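Local coordinates for protein GRMZM2G135359 pseudokinase (Zea mays, PDB 6CPY) that is a receptor-like pseudokinase whose kinase-fold domain probably lacks ordinary phosphotransfer activity, at residues A168-Y179 against K187-N195. Residues are numbered along the deposited sequence; the frame is centred on the assembly and turned at random.
Sequences AALRNFDSTTVY and KVSDLEFWN
Arg171 reaches Asp190 with NH1, a salt bridge of 2.7 Å to OD1 on the syn side but tilted out of the carboxylate plane, and its NH2 donates at 2.9 Å to Glu192 O from above the carbonyl plane; Lys91 also donates to that oxygen. NH1 additionally bonds Ala168 O, in the guanidinium plane. Asn172 ND2 sits over the centre of one guanidinium face and Trp194 CD1 over the rim of the opposite one, while Trp194 NE1 grips Asp190 OD2 at 2.9 Å. With an alanine here instead of Arg171, Asp190 OD1 is likely to lose its countercharge and a gap to open between Asn172 and Trp194. By sequence, Leu-Arg-Asn stands where active kinases carry His-Arg-Asp, and Asp190-Leu191-Glu192 where they carry Asp-Phe-Gly: a degenerate catalytic loop meeting a degenerate magnesium-loop motif, consistent with a pseudokinase. Backbone pairing follows in the hairpin, Tyr179 N to Lys187 O at 2.8 Å and Lys187 N to Tyr179 O at 2.7 Å. Beyond it, Thr177 O takes both Ser189 N and Ser189 OG, the hydroxyl set between backbone N and carbonyl carbon (chi1 71°), which turns it there. A water links Thr177 OG1 to Ser189 O. Among apolar contacts, Ala168 CB lies over the Trp194 six-membered ring (CH-pi), and Val188 CG1 meets Leu170 CD2 and Phe173 CD1 beside helix 144-164.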
ATOM      1  N   ALA A 168       9.305   0.650   6.720  1.00 53.64           N
ATOM      2  CA  ALA A 168       8.966   2.074   6.575  1.00 50.02           C
ATOM      3  C   ALA A 168       7.926   2.310   5.481  1.00 46.68           C
ATOM      4  O   ALA A 168       7.103   3.224   5.580  1.00 45.71           O
ATOM      5  CB  ALA A 168      10.217   2.893   6.293  1.00 50.33           C
ATOM      6  N   ALA A 169       7.957   1.462   4.454  1.00 45.00           N
ATOM      7  CA  ALA A 169       6.998   1.518   3.354  1.00 44.64           C
ATOM      8  C   ALA A 169       5.549   1.207   3.769  1.00 43.40           C
ATOM      9  O   ALA A 169       4.618   1.473   3.018  1.00 40.28           O
ATOM     10  CB  ALA A 169       7.439   0.568   2.250  1.00 45.04           C
ATOM     11  N   LEU A 170       5.362   0.641   4.958  1.00 43.59           N
ATOM     12  CA  LEU A 170       4.038   0.237   5.415  1.00 43.30           C
ATOM     13  C   LEU A 170       3.555   1.107   6.573  1.00 42.74           C
ATOM     14  O   LEU A 170       2.577   0.760   7.248  1.00 42.10           O
ATOM     15  CB  LEU A 170       4.079  -1.224   5.855  1.00 44.80           C
ATOM     16  CG  LEU A 170       4.601  -2.238   4.836  1.00 45.07           C
ATOM     17  CD1 LEU A 170       4.807  -3.595   5.502  1.00 44.79           C
ATOM     18  CD2 LEU A 170       3.639  -2.344   3.665  1.00 43.97           C
ATOM     19  N   ARG A 171       4.217   2.242   6.797  1.00 40.45           N
ATOM     20  CA  ARG A 171       3.902   3.087   7.947  1.00 40.42           C
ATOM     21  C   ARG A 171       2.490   3.671   7.897  1.00 39.66           C
ATOM     22  O   ARG A 171       1.936   4.024   8.944  1.00 40.41           O
ATOM     23  CB  ARG A 171       4.938   4.214   8.100  1.00 41.75           C
ATOM     24  CG  ARG A 171       4.760   5.337   7.098  1.00 43.81           C
ATOM     25  CD  ARG A 171       6.012   6.178   6.918  1.00 44.77           C
ATOM     26  NE  ARG A 171       5.765   7.218   5.925  1.00 47.01           N
ATOM     27  CZ  ARG A 171       5.718   7.019   4.605  1.00 47.68           C
ATOM     28  NH1 ARG A 171       5.920   5.812   4.082  1.00 45.61           N
ATOM     29  NH2 ARG A 171       5.465   8.041   3.798  1.00 48.45           N
ATOM     30  N   ASN A 172       1.923   3.782   6.693  1.00 36.84           N
ATOM     31  CA  ASN A 172       0.555   4.296   6.495  1.00 37.81           C
ATOM     32  C   ASN A 172      -0.457   3.216   6.074  1.00 36.31           C
ATOM     33  O   ASN A 172      -1.553   3.530   5.612  1.00 36.87           O
ATOM     34  CB  ASN A 172       0.573   5.407   5.438  1.00 38.58           C
ATOM     35  CG  ASN A 172       1.365   6.616   5.890  1.00 40.93           C
ATOM     36  OD1 ASN A 172       1.309   6.990   7.059  1.00 40.61           O
ATOM     37  ND2 ASN A 172       2.119   7.222   4.973  1.00 39.80           N
ATOM     38  N   PHE A 173      -0.099   1.955   6.252  1.00 33.96           N
ATOM     39  CA  PHE A 173      -0.902   0.851   5.737  1.00 31.95           C
ATOM     40  C   PHE A 173      -2.350   0.797   6.264  1.00 31.37           C
ATOM     41  O   PHE A 173      -2.586   0.693   7.472  1.00 31.93           O
ATOM     42  CB  PHE A 173      -0.186  -0.462   6.021  1.00 30.91           C
ATOM     43  CG  PHE A 173      -0.993  -1.665   5.673  1.00 30.13           C
ATOM     44  CD1 PHE A 173      -1.237  -1.991   4.351  1.00 29.55           C
ATOM     45  CD2 PHE A 173      -1.530  -2.458   6.674  1.00 31.83           C
ATOM     46  CE1 PHE A 173      -1.998  -3.095   4.027  1.00 29.72           C
ATOM     47  CE2 PHE A 173      -2.287  -3.566   6.358  1.00 31.38           C
ATOM     48  CZ  PHE A 173      -2.527  -3.878   5.034  1.00 30.74           C
ATOM     49  N   ASP A 174      -3.311   0.886   5.345  1.00 29.76           N
ATOM     50  CA  ASP A 174      -4.727   0.652   5.645  1.00 30.84           C
ATOM     51  C   ASP A 174      -5.481   0.463   4.327  1.00 29.12           C
ATOM     52  O   ASP A 174      -4.853   0.364   3.267  1.00 26.59           O
ATOM     53  CB  ASP A 174      -5.341   1.764   6.523  1.00 32.63           C
ATOM     54  CG  ASP A 174      -5.308   3.132   5.883  1.00 34.22           C
ATOM     55  OD1 ASP A 174      -5.435   3.258   4.643  1.00 33.94           O
ATOM     56  OD2 ASP A 174      -5.177   4.110   6.654  1.00 36.98           O
ATOM     57  N   SER A 175      -6.805   0.368   4.370  1.00 26.45           N
ATOM     58  CA  SER A 175      -7.543   0.105   3.138  1.00 26.40           C
ATOM     59  C   SER A 175      -7.468   1.260   2.136  1.00 25.88           C
ATOM     60  O   SER A 175      -7.686   1.042   0.945  1.00 25.18           O
ATOM     61  CB  SER A 175      -8.997  -0.303   3.421  1.00 27.62           C
ATOM     62  OG  SER A 175      -9.723   0.760   4.000  1.00 27.97           O
ATOM     63  N   THR A 176      -7.135   2.474   2.591  1.00 26.46           N
ATOM     64  CA  THR A 176      -6.926   3.599   1.661  1.00 28.32           C
ATOM     65  C   THR A 176      -5.599   3.537   0.899  1.00 28.44           C
ATOM     66  O   THR A 176      -5.422   4.231  -0.112  1.00 30.38           O
ATOM     67  CB  THR A 176      -7.031   4.996   2.347  1.00 29.94           C
ATOM     68  OG1 THR A 176      -5.905   5.225   3.202  1.00 30.09           O
ATOM     69  CG2 THR A 176      -8.324   5.121   3.135  1.00 31.45           C
ATOM     70  N   THR A 177      -4.672   2.707   1.357  1.00 27.13           N
ATOM     71  CA  THR A 177      -3.374   2.587   0.692  1.00 27.52           C
ATOM     72  C   THR A 177      -3.180   1.288  -0.068  1.00 26.26           C
ATOM     73  O   THR A 177      -2.101   1.060  -0.617  1.00 25.89           O
ATOM     74  CB  THR A 177      -2.214   2.818   1.678  1.00 27.92           C
ATOM     75  OG1 THR A 177      -2.125   1.733   2.612  1.00 29.47           O
ATOM     76  CG2 THR A 177      -2.434   4.116   2.417  1.00 28.81           C
ATOM     77  N   VAL A 178      -4.223   0.455  -0.120  1.00 23.86           N
ATOM     78  CA  VAL A 178      -4.230  -0.736  -0.955  1.00 23.57           C
ATOM     79  C   VAL A 178      -5.026  -0.429  -2.209  1.00 24.28           C
ATOM     80  O   VAL A 178      -6.211  -0.082  -2.132  1.00 25.08           O
ATOM     81  CB  VAL A 178      -4.881  -1.937  -0.242  1.00 23.15           C
ATOM     82  CG1 VAL A 178      -4.904  -3.147  -1.157  1.00 23.74           C
ATOM     83  CG2 VAL A 178      -4.146  -2.248   1.049  1.00 23.55           C
ATOM     84  N   TYR A 179      -4.367  -0.551  -3.353  1.00 25.53           N
ATOM     85  CA  TYR A 179      -4.993  -0.342  -4.650  1.00 26.60           C
ATOM     86  C   TYR A 179      -5.299  -1.686  -5.317  1.00 26.35           C
ATOM     87  O   TYR A 179      -4.773  -2.724  -4.923  1.00 26.48           O
ATOM     88  CB  TYR A 179      -4.094   0.521  -5.539  1.00 26.75           C
ATOM     89  CG  TYR A 179      -4.059   1.968  -5.092  1.00 27.51           C
ATOM     90  CD1 TYR A 179      -3.269   2.370  -4.023  1.00 27.17           C
ATOM     91  CD2 TYR A 179      -4.849   2.926  -5.721  1.00 30.97           C
ATOM     92  CE1 TYR A 179      -3.257   3.690  -3.601  1.00 27.77           C
ATOM     93  CE2 TYR A 179      -4.838   4.249  -5.313  1.00 30.56           C
ATOM     94  CZ  TYR A 179      -4.048   4.626  -4.252  1.00 29.84           C
ATOM     95  OH  TYR A 179      -4.043   5.951  -3.848  1.00 30.30           O
ATOM     96  N   LYS A 187      -2.558  -4.328  -4.721  1.00 26.85           N
ATOM     97  CA  LYS A 187      -1.263  -3.656  -4.723  1.00 26.70           C
ATOM     98  C   LYS A 187      -1.165  -2.705  -3.540  1.00 25.57           C
ATOM     99  O   LYS A 187      -1.809  -1.643  -3.506  1.00 26.22           O
ATOM    100  CB  LYS A 187      -1.009  -2.942  -6.064  1.00 29.01           C
ATOM    101  CG  LYS A 187      -0.415  -3.879  -7.114  1.00 29.50           C
ATOM    102  CD  LYS A 187       0.046  -3.150  -8.372  1.00 30.32           C
ATOM    103  CE  LYS A 187       0.563  -4.121  -9.411  1.00 28.52           C
ATOM    104  NZ  LYS A 187       1.897  -4.686  -9.078  1.00 27.52           N
ATOM    105  N   VAL A 188      -0.385  -3.111  -2.542  1.00 24.95           N
ATOM    106  CA  VAL A 188      -0.115  -2.274  -1.385  1.00 24.70           C
ATOM    107  C   VAL A 188       0.784  -1.132  -1.859  1.00 25.79           C
ATOM    108  O   VAL A 188       1.693  -1.356  -2.658  1.00 25.87           O
ATOM    109  CB  VAL A 188       0.593  -3.042  -0.262  1.00 26.55           C
ATOM    110  CG1 VAL A 188       0.866  -2.132   0.929  1.00 26.73           C
ATOM    111  CG2 VAL A 188      -0.242  -4.254   0.159  1.00 26.44           C
ATOM    112  N   SER A 189       0.521   0.077  -1.379  1.00 25.48           N
ATOM    113  CA  SER A 189       1.257   1.253  -1.868  1.00 26.21           C
ATOM    114  C   SER A 189       1.990   2.005  -0.779  1.00 26.78           C
ATOM    115  O   SER A 189       1.681   1.886   0.415  1.00 27.56           O
ATOM    116  CB  SER A 189       0.323   2.208  -2.589  1.00 26.99           C
ATOM    117  OG  SER A 189      -0.545   2.857  -1.688  1.00 26.16           O
ATOM    118  N   ASP A 190       2.962   2.799  -1.211  1.00 25.92           N
ATOM    119  CA  ASP A 190       3.618   3.752  -0.349  1.00 28.08           C
ATOM    120  C   ASP A 190       3.864   5.026  -1.163  1.00 28.76           C
ATOM    121  O   ASP A 190       4.949   5.224  -1.722  1.00 30.32           O
ATOM    122  CB  ASP A 190       4.922   3.184   0.165  1.00 29.20           C
ATOM    123  CG  ASP A 190       5.687   4.166   1.047  1.00 30.59           C
ATOM    124  OD1 ASP A 190       5.113   5.154   1.547  1.00 32.47           O
ATOM    125  OD2 ASP A 190       6.886   3.942   1.228  1.00 37.17           O
ATOM    126  N   LEU A 191       2.844   5.869  -1.209  1.00 29.91           N
ATOM    127  CA  LEU A 191       2.834   7.058  -2.065  1.00 31.87           C
ATOM    128  C   LEU A 191       3.278   8.336  -1.352  1.00 34.29           C
ATOM    129  O   LEU A 191       3.689   9.305  -2.002  1.00 35.06           O
ATOM    130  CB  LEU A 191       1.440   7.236  -2.651  1.00 32.17           C
ATOM    131  CG  LEU A 191       0.983   6.059  -3.518  1.00 31.93           C
ATOM    132  CD1 LEU A 191      -0.480   6.197  -3.873  1.00 32.93           C
ATOM    133  CD2 LEU A 191       1.825   5.934  -4.780  1.00 33.01           C
ATOM    134  N   GLU A 192       3.193   8.340  -0.027  1.00 35.28           N
ATOM    135  CA  GLU A 192       3.499   9.523   0.762  1.00 38.57           C
ATOM    136  C   GLU A 192       4.996   9.717   0.822  1.00 36.79           C
ATOM    137  O   GLU A 192       5.744   8.762   1.000  1.00 37.06           O
ATOM    138  CB  GLU A 192       2.947   9.367   2.184  1.00 42.66           C
ATOM    139  CG  GLU A 192       1.429   9.343   2.265  1.00 46.94           C
ATOM    140  CD  GLU A 192       0.827  10.668   2.698  1.00 52.63           C
ATOM    141  OE1 GLU A 192       1.297  11.733   2.239  1.00 56.99           O
ATOM    142  OE2 GLU A 192      -0.141  10.642   3.493  1.00 56.66           O
ATOM    143  N   PHE A 193       5.439  10.956   0.682  1.00 34.01           N
ATOM    144  CA  PHE A 193       6.856  11.250   0.808  1.00 36.75           C
ATOM    145  C   PHE A 193       7.248  11.040   2.273  1.00 40.77           C
ATOM    146  O   PHE A 193       6.485  11.394   3.179  1.00 41.26           O
ATOM    147  CB  PHE A 193       7.161  12.670   0.333  1.00 36.51           C
ATOM    148  CG  PHE A 193       7.087  12.827  -1.164  1.00 36.15           C
ATOM    149  CD1 PHE A 193       5.864  12.840  -1.821  1.00 38.30           C
ATOM    150  CD2 PHE A 193       8.242  12.966  -1.918  1.00 38.41           C
ATOM    151  CE1 PHE A 193       5.798  12.975  -3.203  1.00 38.09           C
ATOM    152  CE2 PHE A 193       8.178  13.103  -3.300  1.00 38.66           C
ATOM    153  CZ  PHE A 193       6.956  13.100  -3.942  1.00 37.16           C
ATOM    154  N   TRP A 194       8.415  10.436   2.495  1.00 42.53           N
ATOM    155  CA  TRP A 194       8.877  10.083   3.849  1.00 48.67           C
ATOM    156  C   TRP A 194       9.287  11.325   4.653  1.00 54.25           C
ATOM    157  O   TRP A 194      10.477  11.557   4.878  1.00 62.19           O
ATOM    158  CB  TRP A 194      10.068   9.110   3.770  1.00 45.95           C
ATOM    159  CG  TRP A 194       9.744   7.719   3.281  1.00 45.71           C
ATOM    160  CD1 TRP A 194       8.566   7.280   2.734  1.00 46.59           C
ATOM    161  CD2 TRP A 194      10.632   6.597   3.267  1.00 45.44           C
ATOM    162  NE1 TRP A 194       8.667   5.950   2.394  1.00 47.96           N
ATOM    163  CE2 TRP A 194       9.925   5.507   2.714  1.00 47.57           C
ATOM    164  CE3 TRP A 194      11.958   6.405   3.681  1.00 45.90           C
ATOM    165  CZ2 TRP A 194      10.504   4.242   2.559  1.00 48.70           C
ATOM    166  CZ3 TRP A 194      12.530   5.153   3.527  1.00 46.38           C
ATOM    167  CH2 TRP A 194      11.802   4.086   2.971  1.00 47.52           C
ATOM    168  N   ASN A 195       8.307  12.114   5.086  1.00 59.19           N
ATOM    169  CA  ASN A 195       8.572  13.297   5.913  1.00 63.06           C
ATOM    170  C   ASN A 195       7.311  13.782   6.623  1.00 65.67           C
ATOM    171  O   ASN A 195       6.705  13.042   7.402  1.00 70.92           O
ATOM    172  CB  ASN A 195       9.190  14.430   5.079  1.00 65.04           C
ATOM    173  CG  ASN A 195       8.325  14.845   3.902  1.00 64.12           C
ATOM    174  OD1 ASN A 195       7.136  15.122   4.053  1.00 64.50           O
ATOM    175  ND2 ASN A 195       8.932  14.919   2.721  1.00 66.60           N
TER
HETATM  176  O   HOH W   1       0.457   0.992   2.494  1.00 32.35           O